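Local coordinates for NADB-Rossmann Superfamily protein (Streptococcus agalactiae, PDB 3LEC), which binds zinc and probably methylates N1 of adenine 22 in tRNA, using a Rossmann-like fold, at residues A[63-68]-A[72-77]. Sequence-based numbering, arbitrary orientation.
Sequences KNVSEH and SKIDVR
Val65, near the end of its helix, sets its forked side chain between Ile74 and Val76, two residues on the same face of the facing strand. Both methyls of the fork reach Ile74, and CG2 alone also reaches Val76. CG2 of Val65 lies 3.8 Å from CG2 of Ile74, and an equal 3.8 Å separates it from CG2 of Val76, so one carbon bridges both strand residues. The other branch, CG1 of Val65, rests against the base of Ile74, 3.8 Å from its carbonyl O and nearly as close to its CB. Rotation about CA-CB explains this division, since CG1 stands anti to the backbone N (chi1 169°) and CG2 anti to the carbonyl carbon. Val65 lies at an oblique angle to Ile74, whereas it and Val76 run past each other in opposite directions, meeting through a single methyl each. All three side chains leave the backbone toward the facing segment, and the closest CA approach of the two segments is the 6.9 Å between Val65 CA and Ile74 CA. The joint is apolar and small, burying 135 Å² in all. On the strand's other face, Arg77 NH2 donates to the anti side of Asp75 OD2 at 2.8 Å, a salt bridge, and Arg77 also pairs with Asp89. The contact closes the second half of the beta-alpha-beta unit formed by strand 45-52, helix 55-67 and strand 74-78, as in Rossmann folds: strand 74-78 edges the sheet, parallel to 45-52, while Tyr58, Ala61 and Leu62 of the same helix extend the packing over Val76, and Leu40 of helix 34-41 touches Ile74.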
loop_
_atom_site.group_PDB
_atom_site.type_symbol
_atom_site.label_atom_id
_atom_site.label_comp_id
_atom_site.label_asym_id
_atom_site.label_seq_id
_atom_site.Cartn_x
_atom_site.Cartn_y
_atom_site.Cartn_z
ATOM N N LYS A 63 -5.323 22.017 7.584
ATOM C CA LYS A 63 -5.081 22.571 8.920
ATOM C C LYS A 63 -3.781 22.030 9.496
ATOM O O LYS A 63 -2.987 22.788 10.053
ATOM C CB LYS A 63 -6.231 22.265 9.888
ATOM N N ASN A 64 -3.570 20.723 9.337
ATOM C CA ASN A 64 -2.388 20.076 9.911
ATOM C C ASN A 64 -1.118 20.598 9.276
ATOM O O ASN A 64 -0.156 20.897 9.974
ATOM C CB ASN A 64 -2.473 18.540 9.804
ATOM C CG ASN A 64 -3.482 17.937 10.782
ATOM O OD1 ASN A 64 -4.017 18.626 11.670
ATOM N ND2 ASN A 64 -3.721 16.634 10.643
ATOM N N VAL A 65 -1.104 20.709 7.945
ATOM C CA VAL A 65 0.077 21.223 7.244
ATOM C C VAL A 65 0.404 22.642 7.735
ATOM O O VAL A 65 1.576 22.989 7.980
ATOM C CB VAL A 65 -0.104 21.179 5.701
ATOM C CG1 VAL A 65 1.008 21.962 5.006
ATOM C CG2 VAL A 65 -0.105 19.726 5.208
ATOM N N SER A 66 -0.645 23.431 7.913
ATOM C CA SER A 66 -0.507 24.836 8.310
ATOM C C SER A 66 0.083 24.966 9.722
ATOM O O SER A 66 1.046 25.715 9.947
ATOM C CB SER A 66 -1.861 25.536 8.214
ATOM O OG SER A 66 -1.714 26.880 8.634
ATOM N N GLU A 67 -0.482 24.197 10.652
ATOM C CA GLU A 67 -0.066 24.181 12.057
ATOM C C GLU A 67 1.391 23.752 12.197
ATOM O O GLU A 67 2.144 24.280 13.050
ATOM C CB GLU A 67 -0.994 23.245 12.862
ATOM C CG GLU A 67 -0.973 23.453 14.404
ATOM C CD GLU A 67 -1.800 24.651 14.865
ATOM O OE1 GLU A 67 -1.924 24.862 16.093
ATOM O OE2 GLU A 67 -2.331 25.385 14.006
ATOM N N HIS A 68 1.797 22.819 11.332
ATOM C CA HIS A 68 3.147 22.306 11.338
ATOM C C HIS A 68 4.125 23.200 10.579
ATOM O O HIS A 68 5.345 22.935 10.548
ATOM C CB HIS A 68 3.158 20.881 10.815
ATOM C CG HIS A 68 2.793 19.873 11.847
ATOM N ND1 HIS A 68 3.742 19.173 12.551
ATOM C CD2 HIS A 68 1.592 19.454 12.312
ATOM C CE1 HIS A 68 3.142 18.344 13.389
ATOM N NE2 HIS A 68 1.839 18.502 13.273
ATOM N N SER A 72 4.485 25.901 2.534
ATOM C CA SER A 72 5.371 26.150 1.388
ATOM C C SER A 72 5.901 24.861 0.772
ATOM O O SER A 72 6.302 24.837 -0.404
ATOM C CB SER A 72 6.560 27.033 1.790
ATOM O OG SER A 72 6.160 28.357 2.088
ATOM N N LYS A 73 5.914 23.791 1.564
ATOM C CA LYS A 73 6.514 22.539 1.117
ATOM C C LYS A 73 5.514 21.416 0.867
ATOM O O LYS A 73 5.863 20.393 0.285
ATOM C CB LYS A 73 7.597 22.098 2.097
ATOM C CG LYS A 73 8.789 23.086 2.153
ATOM C CD LYS A 73 9.709 22.735 3.306
ATOM C CE LYS A 73 11.046 23.468 3.224
ATOM N NZ LYS A 73 11.849 23.145 4.439
ATOM N N ILE A 74 4.269 21.619 1.285
ATOM C CA ILE A 74 3.246 20.590 1.110
ATOM C C ILE A 74 1.955 21.163 0.556
ATOM O O ILE A 74 1.308 21.982 1.201
ATOM C CB ILE A 74 2.963 19.799 2.393
ATOM C CG1 ILE A 74 4.244 19.156 2.938
ATOM C CG2 ILE A 74 1.901 18.735 2.107
ATOM C CD1 ILE A 74 4.062 18.428 4.274
ATOM N N ASP A 75 1.591 20.726 -0.639
ATOM C CA ASP A 75 0.325 21.128 -1.251
ATOM C C ASP A 75 -0.772 20.175 -0.835
ATOM O O ASP A 75 -0.570 18.962 -0.767
ATOM C CB ASP A 75 0.431 21.170 -2.786
ATOM C CG ASP A 75 1.118 22.427 -3.298
ATOM O OD1 ASP A 75 1.348 23.356 -2.499
ATOM O OD2 ASP A 75 1.417 22.482 -4.512
ATOM N N VAL A 76 -1.945 20.724 -0.535
ATOM C CA VAL A 76 -3.052 19.872 -0.165
ATOM C C VAL A 76 -4.087 20.132 -1.236
ATOM O O VAL A 76 -4.389 21.285 -1.532
ATOM C CB VAL A 76 -3.592 20.201 1.252
ATOM C CG1 VAL A 76 -4.792 19.319 1.582
ATOM C CG2 VAL A 76 -2.501 20.090 2.326
ATOM N N ARG A 77 -4.549 19.071 -1.885
ATOM C CA ARG A 77 -5.438 19.213 -3.026
ATOM C C ARG A 77 -6.677 18.344 -2.928
ATOM O O ARG A 77 -6.626 17.216 -2.408
ATOM C CB ARG A 77 -4.682 18.960 -4.328
ATOM C CG ARG A 77 -3.519 19.930 -4.499
ATOM C CD ARG A 77 -2.905 19.867 -5.873
ATOM N NE ARG A 77 -1.646 20.606 -5.894
ATOM C CZ ARG A 77 -0.686 20.439 -6.803
ATOM N NH1 ARG A 77 -0.848 19.588 -7.804
ATOM N NH2 ARG A 77 0.427 21.142 -6.724
#